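Local coordinates for 6-phospho-alpha-glucosidase (Merdibacter massiliensis, PDB 6VC6), which probably hydrolyses 6-phospho-alpha-glucosides to release glucose 6-phosphate, using NAD and a manganese ion as family 4 glycosidases do, at residues 99-113 / 415-429. Sequence-based numbering, arbitrary orientation.
Sequences ISLHLGRIGQETCGA and LINDAKKAREILDAM. With G6P (6-O-phosphono-alpha-D-glucopyranose), chain F; NAD (nicotinamide-adenine-dinucleotide), chain G.
Arg105 of the loop after helix 89-102 reaches across to the segment that leads into helix 419-432. Helix 89-102 ends in a Schellman motif: Arg105 N bonds to Ser100 O and Gly104 N to Leu101 O, with Gly104 at positive phi. Arg105 CB and CG pass Ile425 CD1, the CG to CD1 distance being 3.9 Å. The chain bends at chi2 (-61°), and CD comes to 3.3 Å from Leu415 O. NE then donates to Ile416 O at 2.9 Å, in the carbonyl plane and on a lone pair. NH2 donates to the same oxygen, so two nitrogens grip it side-on. NH1 turns back to Gly104 O, nearly straight at 165°. These bonds lie in the guanidinium plane and fix its rotation, while Lys421 CG lies over the centre of one face.

Lys421 bends at chi2 and chi3, which brings NZ back to Leu103 O at 2.7 Å. The same NZ forms a salt bridge with Glu424 OE1. Leu103 CD1 packs on Ile425 CG1, and Ile425 CG2 meets Ala113 CB at 3.7 Å. Selenomethionine Met429 lays its CE against Ile99 CD1. Leu415 CD1 lies close to Gly112 N and Cys111 CB, and Tyr266 and Tyr267 also touch the Leu415 side chain.

The contact thus joins the C-terminal helix to the loop that carries Glu109 into the active site. There Glu109 OE1 accepts from O4 of the bound sugar phosphate, and OE2 accepts from NAD O2D. Between the segments, a water accepts from Ile106 N at 2.8 Å and donates to Leu415 O.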
ATOM      1  N   ILE A  99      13.163  11.811  12.201  1.00 38.31           N
ATOM      2  CA  ILE A  99      14.609  11.620  12.248  1.00 38.73           C
ATOM      3  C   ILE A  99      15.232  11.840  10.874  1.00 36.95           C
ATOM      4  O   ILE A  99      16.314  12.427  10.757  1.00 37.34           O
ATOM      5  CB  ILE A  99      14.937  10.228  12.816  1.00 40.48           C
ATOM      6  CG1 ILE A  99      14.468  10.136  14.271  1.00 38.25           C
ATOM      7  CG2 ILE A  99      16.427   9.937  12.710  1.00 40.31           C
ATOM      8  CD1 ILE A  99      14.452   8.732  14.834  1.00 41.05           C
ATOM      9  N   SER A 100      14.559  11.384   9.815  1.00 36.85           N
ATOM     10  CA  SER A 100      15.068  11.613   8.464  1.00 33.94           C
ATOM     11  C   SER A 100      15.127  13.103   8.148  1.00 35.77           C
ATOM     12  O   SER A 100      16.142  13.605   7.650  1.00 32.65           O
ATOM     13  CB  SER A 100      14.197  10.880   7.443  1.00 34.79           C
ATOM     14  OG  SER A 100      14.196   9.482   7.675  1.00 37.31           O
ATOM     15  N   LEU A 101      14.045  13.828   8.440  1.00 38.87           N
ATOM     16  CA  LEU A 101      14.007  15.255   8.139  1.00 36.03           C
ATOM     17  C   LEU A 101      14.979  16.034   9.016  1.00 39.67           C
ATOM     18  O   LEU A 101      15.609  16.992   8.553  1.00 37.44           O
ATOM     19  CB  LEU A 101      12.584  15.788   8.305  1.00 38.26           C
ATOM     20  CG  LEU A 101      11.579  15.314   7.253  1.00 39.16           C
ATOM     21  CD1 LEU A 101      10.152  15.555   7.720  1.00 39.22           C
ATOM     22  CD2 LEU A 101      11.835  16.002   5.921  1.00 33.88           C
ATOM     23  N   HIS A 102      15.116  15.639  10.285  1.00 37.60           N
ATOM     24  CA  HIS A 102      16.072  16.299  11.166  1.00 42.26           C
ATOM     25  C   HIS A 102      17.511  16.086  10.715  1.00 43.04           C
ATOM     26  O   HIS A 102      18.390  16.864  11.097  1.00 40.12           O
ATOM     27  CB  HIS A 102      15.901  15.799  12.604  1.00 40.56           C
ATOM     28  CG  HIS A 102      14.685  16.337  13.293  1.00 58.48           C
ATOM     29  ND1 HIS A 102      14.350  17.673  13.280  1.00 62.97           N
ATOM     30  CD2 HIS A 102      13.727  15.717  14.022  1.00 62.28           C
ATOM     31  CE1 HIS A 102      13.237  17.853  13.968  1.00 64.44           C
ATOM     32  NE2 HIS A 102      12.837  16.681  14.428  1.00 62.30           N
ATOM     33  N   LEU A 103      17.769  15.056   9.909  1.00 43.57           N
ATOM     34  CA  LEU A 103      19.111  14.752   9.434  1.00 39.29           C
ATOM     35  C   LEU A 103      19.321  15.133   7.973  1.00 34.08           C
ATOM     36  O   LEU A 103      20.328  14.737   7.378  1.00 37.01           O
ATOM     37  CB  LEU A 103      19.418  13.267   9.645  1.00 41.64           C
ATOM     38  CG  LEU A 103      19.617  12.855  11.105  1.00 41.14           C
ATOM     39  CD1 LEU A 103      19.728  11.344  11.234  1.00 37.56           C
ATOM     40  CD2 LEU A 103      20.842  13.541  11.696  1.00 42.89           C
ATOM     41  N   GLY A 104      18.395  15.884   7.381  1.00 34.80           N
ATOM     42  CA  GLY A 104      18.610  16.451   6.065  1.00 34.81           C
ATOM     43  C   GLY A 104      18.176  15.606   4.890  1.00 36.88           C
ATOM     44  O   GLY A 104      18.688  15.810   3.783  1.00 35.04           O
ATOM     45  N   ARG A 105      17.252  14.668   5.082  1.00 34.62           N
ATOM     46  CA  ARG A 105      16.725  13.872   3.982  1.00 34.61           C
ATOM     47  C   ARG A 105      15.211  13.782   4.112  1.00 36.96           C
ATOM     48  O   ARG A 105      14.639  14.078   5.164  1.00 36.94           O
ATOM     49  CB  ARG A 105      17.344  12.467   3.943  1.00 35.72           C
ATOM     50  CG  ARG A 105      18.819  12.443   3.562  1.00 34.16           C
ATOM     51  CD  ARG A 105      19.048  13.009   2.168  1.00 35.17           C
ATOM     52  NE  ARG A 105      20.427  12.821   1.722  1.00 33.52           N
ATOM     53  CZ  ARG A 105      21.408  13.692   1.939  1.00 42.91           C
ATOM     54  NH1 ARG A 105      21.166  14.818   2.597  1.00 35.84           N
ATOM     55  NH2 ARG A 105      22.633  13.437   1.498  1.00 39.10           N
ATOM     56  N   ILE A 106      14.567  13.370   3.018  1.00 37.74           N
ATOM     57  CA  ILE A 106      13.112  13.269   3.002  1.00 36.57           C
ATOM     58  C   ILE A 106      12.658  12.238   4.024  1.00 34.97           C
ATOM     59  O   ILE A 106      13.213  11.135   4.110  1.00 31.50           O
ATOM     60  CB  ILE A 106      12.615  12.914   1.592  1.00 40.77           C
ATOM     61  CG1 ILE A 106      12.847  14.081   0.629  1.00 43.26           C
ATOM     62  CG2 ILE A 106      11.140  12.532   1.620  1.00 34.92           C
ATOM     63  CD1 ILE A 106      12.458  13.774  -0.802  1.00 44.16           C
ATOM     64  N   GLY A 107      11.654  12.602   4.817  1.00 35.46           N
ATOM     65  CA  GLY A 107      11.020  11.669   5.725  1.00 35.84           C
ATOM     66  C   GLY A 107       9.630  11.305   5.247  1.00 36.57           C
ATOM     67  O   GLY A 107       8.743  12.163   5.192  1.00 37.09           O
ATOM     68  N   GLN A 108       9.425  10.040   4.889  1.00 38.05           N
ATOM     69  CA  GLN A 108       8.163   9.617   4.303  1.00 34.57           C
ATOM     70  C   GLN A 108       7.854   8.193   4.743  1.00 37.24           C
ATOM     71  O   GLN A 108       8.740   7.443   5.160  1.00 38.04           O
ATOM     72  CB  GLN A 108       8.200   9.724   2.773  1.00 36.35           C
ATOM     73  CG  GLN A 108       6.862  10.060   2.138  1.00 38.55           C
ATOM     74  CD  GLN A 108       6.068   8.822   1.781  1.00 39.96           C
ATOM     75  OE1 GLN A 108       6.636   7.752   1.557  1.00 38.11           O
ATOM     76  NE2 GLN A 108       4.748   8.957   1.731  1.00 41.52           N
ATOM     77  N   GLU A 109       6.574   7.830   4.630  1.00 36.38           N
ATOM     78  CA  GLU A 109       6.100   6.554   5.159  1.00 39.39           C
ATOM     79  C   GLU A 109       6.758   5.372   4.454  1.00 39.96           C
ATOM     80  O   GLU A 109       7.228   4.432   5.105  1.00 34.91           O
ATOM     81  CB  GLU A 109       4.578   6.474   5.033  1.00 35.91           C
ATOM     82  CG  GLU A 109       3.975   5.166   5.524  1.00 40.15           C
ATOM     83  CD  GLU A 109       2.637   4.864   4.877  1.00 40.75           C
ATOM     84  OE1 GLU A 109       2.491   5.127   3.664  1.00 35.32           O
ATOM     85  OE2 GLU A 109       1.731   4.366   5.578  1.00 37.93           O
ATOM     86  N   THR A 110       6.793   5.393   3.121  1.00 32.58           N
ATOM     87  CA  THR A 110       7.263   4.249   2.352  1.00 38.83           C
ATOM     88  C   THR A 110       8.471   4.532   1.471  1.00 39.19           C
ATOM     89  O   THR A 110       9.015   3.587   0.887  1.00 38.25           O
ATOM     90  CB  THR A 110       6.134   3.697   1.469  1.00 41.20           C
ATOM     91  OG1 THR A 110       5.687   4.717   0.567  1.00 35.20           O
ATOM     92  CG2 THR A 110       4.967   3.233   2.325  1.00 37.10           C
ATOM     93  N   CYS A 111       8.911   5.780   1.358  1.00 37.22           N
ATOM     94  CA  CYS A 111      10.016   6.139   0.481  1.00 36.17           C
ATOM     95  C   CYS A 111      11.152   6.743   1.290  1.00 41.80           C
ATOM     96  O   CYS A 111      10.921   7.518   2.224  1.00 36.09           O
ATOM     97  CB  CYS A 111       9.563   7.124  -0.600  1.00 36.97           C
ATOM     98  SG  CYS A 111       8.197   6.528  -1.619  1.00 40.58           S
ATOM     99  N   GLY A 112      12.382   6.384   0.924  1.00 36.98           N
ATOM    100  CA  GLY A 112      13.544   6.953   1.577  1.00 40.05           C
ATOM    101  C   GLY A 112      13.938   6.196   2.834  1.00 40.24           C
ATOM    102  O   GLY A 112      13.669   5.003   2.990  1.00 37.39           O
ATOM    103  N   ALA A 113      14.590   6.921   3.747  1.00 39.05           N
ATOM    104  CA  ALA A 113      15.065   6.313   4.984  1.00 39.27           C
ATOM    105  C   ALA A 113      13.906   5.867   5.866  1.00 39.61           C
ATOM    106  O   ALA A 113      13.979   4.816   6.513  1.00 30.02           O
ATOM    107  CB  ALA A 113      15.965   7.290   5.737  1.00 33.37           C
ATOM    108  N   LEU A 415      16.929   8.686  -2.353  1.00 31.39           N
ATOM    109  CA  LEU A 415      16.546   9.714  -1.396  1.00 31.00           C
ATOM    110  C   LEU A 415      17.539   9.866  -0.249  1.00 39.89           C
ATOM    111  O   LEU A 415      17.323  10.708   0.629  1.00 38.31           O
ATOM    112  CB  LEU A 415      15.146   9.421  -0.847  1.00 32.28           C
ATOM    113  CG  LEU A 415      14.069   9.236  -1.922  1.00 31.87           C
ATOM    114  CD1 LEU A 415      12.684   9.123  -1.303  1.00 32.30           C
ATOM    115  CD2 LEU A 415      14.112  10.374  -2.933  1.00 33.15           C
ATOM    116  N   ILE A 416      18.620   9.092  -0.268  1.00 34.19           N
ATOM    117  CA  ILE A 416      19.726   9.289   0.659  1.00 34.87           C
ATOM    118  C   ILE A 416      21.016   9.645  -0.077  1.00 35.57           C
ATOM    119  O   ILE A 416      21.579  10.701   0.133  1.00 37.79           O
ATOM    120  CB  ILE A 416      19.934   8.055   1.549  1.00 39.23           C
ATOM    121  CG1 ILE A 416      18.804   7.955   2.567  1.00 40.80           C
ATOM    122  CG2 ILE A 416      21.282   8.112   2.246  1.00 40.94           C
ATOM    123  CD1 ILE A 416      17.434   7.966   1.952  1.00 47.46           C
ATOM    124  N   ASN A 417      21.453   8.754  -0.956  1.00 34.82           N
ATOM    125  CA  ASN A 417      22.418   9.045  -2.013  1.00 37.34           C
ATOM    126  C   ASN A 417      23.836   9.304  -1.515  1.00 36.31           C
ATOM    127  O   ASN A 417      24.703   9.662  -2.322  1.00 43.06           O
ATOM    128  CB  ASN A 417      21.963  10.238  -2.865  1.00 31.81           C
ATOM    129  CG  ASN A 417      22.469  10.165  -4.290  1.00 36.79           C
ATOM    130  OD1 ASN A 417      22.586   9.083  -4.863  1.00 37.13           O
ATOM    131  ND2 ASN A 417      22.773  11.321  -4.869  1.00 38.07           N
ATOM    132  N   ASP A 418      24.113   9.127  -0.225  1.00 35.08           N
ATOM    133  CA  ASP A 418      25.442   9.402   0.309  1.00 36.98           C
ATOM    134  C   ASP A 418      25.776   8.393   1.396  1.00 34.33           C
ATOM    135  O   ASP A 418      24.933   8.079   2.240  1.00 38.00           O
ATOM    136  CB  ASP A 418      25.531  10.831   0.862  1.00 38.14           C
ATOM    137  CG  ASP A 418      26.885  11.139   1.471  1.00 39.62           C
ATOM    138  OD1 ASP A 418      27.073  10.875   2.676  1.00 43.47           O
ATOM    139  OD2 ASP A 418      27.764  11.647   0.743  1.00 38.80           O
ATOM    140  N   ALA A 419      27.017   7.897   1.377  1.00 32.76           N
ATOM    141  CA  ALA A 419      27.403   6.831   2.299  1.00 38.47           C
ATOM    142  C   ALA A 419      27.557   7.348   3.725  1.00 40.38           C
ATOM    143  O   ALA A 419      27.209   6.648   4.682  1.00 35.29           O
ATOM    144  CB  ALA A 419      28.695   6.168   1.825  1.00 34.63           C
ATOM    145  N   LYS A 420      28.087   8.562   3.890  1.00 35.39           N
ATOM    146  CA  LYS A 420      28.233   9.115   5.234  1.00 41.13           C
ATOM    147  C   LYS A 420      26.879   9.483   5.827  1.00 35.33           C
ATOM    148  O   LYS A 420      26.632   9.248   7.015  1.00 33.41           O
ATOM    149  CB  LYS A 420      29.163  10.328   5.207  1.00 35.11           C
ATOM    150  CG  LYS A 420      30.637   9.964   5.116  1.00 35.53           C
ATOM    151  CD  LYS A 420      31.507  11.202   4.966  1.00 48.10           C
ATOM    152  CE  LYS A 420      32.979  10.830   4.868  1.00 41.08           C
ATOM    153  NZ  LYS A 420      33.466  10.138   6.094  1.00 44.28           N
ATOM    154  N   LYS A 421      25.990  10.063   5.017  1.00 35.81           N
ATOM    155  CA  LYS A 421      24.629  10.307   5.476  1.00 35.90           C
ATOM    156  C   LYS A 421      23.891   9.001   5.736  1.00 37.01           C
ATOM    157  O   LYS A 421      23.062   8.926   6.651  1.00 39.03           O
ATOM    158  CB  LYS A 421      23.873  11.154   4.451  1.00 34.29           C
ATOM    159  CG  LYS A 421      22.435  11.472   4.838  1.00 31.88           C
ATOM    160  CD  LYS A 421      22.377  12.315   6.102  1.00 38.78           C
ATOM    161  CE  LYS A 421      23.063  13.658   5.903  1.00 35.67           C
ATOM    162  NZ  LYS A 421      23.027  14.479   7.145  1.00 37.30           N
ATOM    163  N   ALA A 422      24.187   7.962   4.952  1.00 32.20           N
ATOM    164  CA  ALA A 422      23.552   6.665   5.162  1.00 38.40           C
ATOM    165  C   ALA A 422      23.917   6.089   6.524  1.00 37.41           C
ATOM    166  O   ALA A 422      23.046   5.623   7.267  1.00 32.93           O
ATOM    167  CB  ALA A 422      23.948   5.698   4.046  1.00 35.97           C
ATOM    168  N   ARG A 423      25.207   6.114   6.869  1.00 37.54           N
ATOM    169  CA  ARG A 423      25.632   5.595   8.166  1.00 36.51           C
ATOM    170  C   ARG A 423      25.062   6.426   9.308  1.00 36.79           C
ATOM    171  O   ARG A 423      24.673   5.880  10.348  1.00 35.47           O
ATOM    172  CB  ARG A 423      27.158   5.555   8.242  1.00 39.00           C
ATOM    173  CG  ARG A 423      27.694   5.020   9.561  1.00 40.23           C
ATOM    174  CD  ARG A 423      29.210   5.121   9.635  1.00 39.02           C
ATOM    175  NE  ARG A 423      29.872   4.232   8.683  1.00 38.04           N
ATOM    176  CZ  ARG A 423      30.078   2.935   8.889  1.00 36.62           C
ATOM    177  NH1 ARG A 423      29.669   2.365  10.015  1.00 40.88           N
ATOM    178  NH2 ARG A 423      30.691   2.205   7.968  1.00 41.19           N
ATOM    179  N   GLU A 424      25.001   7.749   9.132  1.00 38.19           N
ATOM    180  CA  GLU A 424      24.452   8.616  10.170  1.00 38.02           C
ATOM    181  C   GLU A 424      22.984   8.298  10.431  1.00 39.74           C
ATOM    182  O   GLU A 424      22.561   8.161  11.585  1.00 35.70           O
ATOM    183  CB  GLU A 424      24.627  10.081   9.767  1.00 38.88           C
ATOM    184  CG  GLU A 424      24.079  11.082  10.771  1.00 47.23           C
ATOM    185  CD  GLU A 424      24.286  12.519  10.328  1.00 53.56           C
ATOM    186  OE1 GLU A 424      24.434  12.752   9.110  1.00 47.70           O
ATOM    187  OE2 GLU A 424      24.301  13.415  11.197  1.00 59.49           O
ATOM    188  N   ILE A 425      22.193   8.167   9.365  1.00 37.84           N
ATOM    189  CA  ILE A 425      20.775   7.867   9.528  1.00 36.76           C
ATOM    190  C   ILE A 425      20.580   6.438  10.022  1.00 36.22           C
ATOM    191  O   ILE A 425      19.784   6.188  10.933  1.00 37.53           O
ATOM    192  CB  ILE A 425      20.017   8.120   8.213  1.00 40.97           C
ATOM    193  CG1 ILE A 425      20.108   9.596   7.818  1.00 38.11           C
ATOM    194  CG2 ILE A 425      18.563   7.693   8.344  1.00 33.96           C
ATOM    195  CD1 ILE A 425      19.354   9.937   6.552  1.00 38.28           C
ATOM    196  N   LEU A 426      21.310   5.482   9.437  1.00 36.41           N
ATOM    197  CA  LEU A 426      21.147   4.082   9.819  1.00 39.59           C
ATOM    198  C   LEU A 426      21.428   3.871  11.302  1.00 37.42           C
ATOM    199  O   LEU A 426      20.707   3.127  11.977  1.00 37.28           O
ATOM    200  CB  LEU A 426      22.063   3.197   8.970  1.00 34.36           C
ATOM    201  CG  LEU A 426      22.131   1.707   9.308  1.00 37.98           C
ATOM    202  CD1 LEU A 426      20.742   1.085   9.326  1.00 31.11           C
ATOM    203  CD2 LEU A 426      23.034   0.981   8.321  1.00 34.76           C
ATOM    204  N   ASP A 427      22.470   4.520  11.828  1.00 36.05           N
ATOM    205  CA  ASP A 427      22.776   4.391  13.249  1.00 39.10           C
ATOM    206  C   ASP A 427      21.659   4.968  14.107  1.00 36.83           C
ATOM    207  O   ASP A 427      21.327   4.415  15.163  1.00 39.72           O
ATOM    208  CB  ASP A 427      24.105   5.076  13.564  1.00 39.66           C
ATOM    209  CG  ASP A 427      25.298   4.299  13.044  1.00 44.36           C
ATOM    210  OD1 ASP A 427      25.106   3.162  12.566  1.00 40.27           O
ATOM    211  OD2 ASP A 427      26.429   4.826  13.112  1.00 43.86           O
ATOM    212  N   ALA A 428      21.062   6.079  13.668  1.00 36.82           N
ATOM    213  CA  ALA A 428      19.949   6.660  14.411  1.00 37.43           C
ATOM    214  C   ALA A 428      18.717   5.765  14.371  1.00 39.39           C
ATOM    215  O   ALA A 428      17.962   5.711  15.348  1.00 39.26           O
ATOM    216  CB  ALA A 428      19.616   8.047  13.862  1.00 37.30           C
HETATM  217  N   MSE A 429      18.502   5.057  13.267  1.00 35.74           N
HETATM  218  CA  MSE A 429      17.345   4.180  13.123  1.00 40.98           C
HETATM  219  C   MSE A 429      17.484   2.933  13.989  1.00 38.19           C
HETATM  220  O   MSE A 429      16.508   2.459  14.573  1.00 38.40           O
HETATM  221  CB  MSE A 429      17.158   3.777  11.658  1.00 42.12           C
HETATM  222  CG  MSE A 429      16.971   4.941  10.700  1.00 62.24           C
HETATM  223 SE   MSE A 429      15.121   5.480  10.455  1.00 88.40          SE
HETATM  224  CE  MSE A 429      14.954   6.671  11.976  1.00 38.45           C
TER
HETATM  225  C1  G6P F 502      -1.099   6.335  -0.733  1.00 41.07           C
HETATM  226  C2  G6P F 502      -0.492   4.929  -0.843  1.00 40.99           C
HETATM  227  C3  G6P F 502      -0.419   4.171   0.471  1.00 37.01           C
HETATM  228  C4  G6P F 502       0.018   5.121   1.562  1.00 44.51           C
HETATM  229  C5  G6P F 502      -1.108   6.116   1.771  1.00 39.51           C
HETATM  230  C6  G6P F 502      -0.673   7.169   2.781  1.00 40.70           C
HETATM  231  O1  G6P F 502      -2.216   6.443  -1.626  1.00 46.74           O
HETATM  232  O2  G6P F 502      -1.251   4.159  -1.784  1.00 42.25           O
HETATM  233  O3  G6P F 502       0.501   3.080   0.374  1.00 41.11           O
HETATM  234  O4  G6P F 502       0.251   4.387   2.767  1.00 36.86           O
HETATM  235  O5  G6P F 502      -1.479   6.811   0.574  1.00 43.75           O
HETATM  236  O6  G6P F 502      -1.831   7.711   3.406  1.00 48.85           O
HETATM  237  P   G6P F 502      -1.697   8.617   4.727  1.00 39.36           P
HETATM  238  O1P G6P F 502      -1.627   7.592   5.834  1.00 38.52           O
HETATM  239  O2P G6P F 502      -0.423   9.403   4.522  1.00 37.92           O
HETATM  240  O3P G6P F 502      -2.945   9.466   4.712  1.00 38.09           O
HETATM  241  PA  NAD G 503      -2.864   2.199  12.128  1.00 40.71           P
HETATM  242  O1A NAD G 503      -4.089   3.060  12.324  1.00 40.30           O
HETATM  243  O2A NAD G 503      -1.705   2.306  13.089  1.00 43.12           O
HETATM  244  O5B NAD G 503      -3.328   0.660  12.078  1.00 43.04           O
HETATM  245  C5B NAD G 503      -2.376  -0.388  12.232  1.00 41.79           C
HETATM  246  C4B NAD G 503      -2.983  -1.504  13.065  1.00 40.45           C
HETATM  247  O4B NAD G 503      -2.244  -2.712  12.873  1.00 41.15           O
HETATM  248  C3B NAD G 503      -2.920  -1.161  14.545  1.00 40.41           C
HETATM  249  O3B NAD G 503      -4.214  -1.325  15.129  1.00 40.36           O
HETATM  250  C2B NAD G 503      -1.963  -2.167  15.146  1.00 39.24           C
HETATM  251  O2B NAD G 503      -2.420  -2.595  16.431  1.00 43.08           O
HETATM  252  C1B NAD G 503      -1.986  -3.309  14.145  1.00 38.24           C
HETATM  253  N9A NAD G 503      -0.711  -4.066  14.141  1.00 37.31           N
HETATM  254  C8A NAD G 503       0.535  -3.557  14.193  1.00 43.58           C
HETATM  255  N7A NAD G 503       1.465  -4.548  14.179  1.00 42.42           N
HETATM  256  C5A NAD G 503       0.806  -5.721  14.123  1.00 39.88           C
HETATM  257  C6A NAD G 503       1.170  -7.157  14.082  1.00 40.55           C
HETATM  258  N6A NAD G 503       2.466  -7.554  14.098  1.00 40.85           N
HETATM  259  N1A NAD G 503       0.166  -8.060  14.027  1.00 42.71           N
HETATM  260  C2A NAD G 503      -1.127  -7.684  14.010  1.00 42.51           C
HETATM  261  N3A NAD G 503      -1.528  -6.402  14.046  1.00 43.05           N
HETATM  262  C4A NAD G 503      -0.626  -5.395  14.104  1.00 38.87           C
HETATM  263  O3  NAD G 503      -2.302   2.410  10.635  1.00 40.65           O
HETATM  264  PN  NAD G 503      -3.220   2.945   9.428  1.00 40.40           P
HETATM  265  O1N NAD G 503      -2.873   4.393   9.172  1.00 36.68           O
HETATM  266  O2N NAD G 503      -4.654   2.528   9.656  1.00 35.23           O
HETATM  267  O5D NAD G 503      -2.622   2.066   8.224  1.00 37.98           O
HETATM  268  C5D NAD G 503      -3.015   0.705   8.066  1.00 37.33           C
HETATM  269  C4D NAD G 503      -2.064   0.043   7.080  1.00 40.68           C
HETATM  270  O4D NAD G 503      -2.615   0.091   5.762  1.00 39.64           O
HETATM  271  C3D NAD G 503      -0.737   0.787   7.037  1.00 39.39           C
HETATM  272  O3D NAD G 503       0.330  -0.162   7.108  1.00 39.87           O
HETATM  273  C2D NAD G 503      -0.710   1.443   5.676  1.00 36.49           C
HETATM  274  O2D NAD G 503       0.619   1.503   5.157  1.00 38.34           O
HETATM  275  C1D NAD G 503      -1.584   0.506   4.865  1.00 39.43           C
HETATM  276  N1N NAD G 503      -2.113   1.135   3.658  1.00 38.32           N
HETATM  277  C2N NAD G 503      -1.678   0.659   2.491  1.00 39.57           C
HETATM  278  C3N NAD G 503      -2.121   1.188   1.292  1.00 42.64           C
HETATM  279  C7N NAD G 503      -1.595   0.617   0.010  1.00 41.80           C
HETATM  280  O7N NAD G 503      -1.784   1.216  -1.036  1.00 39.00           O
HETATM  281  N7N NAD G 503      -0.921  -0.532   0.055  1.00 37.90           N
HETATM  282  C4N NAD G 503      -3.045   2.225   1.309  1.00 42.72           C
HETATM  283  C5N NAD G 503      -3.483   2.708   2.539  1.00 41.64           C
HETATM  284  C6N NAD G 503      -3.002   2.135   3.713  1.00 38.14           C
HETATM  285  O   HOH W   1      15.885  12.871   0.631  1.00 32.54           O
HETATM  286  O   HOH W   2      15.144   9.735   2.865  1.00 38.34           O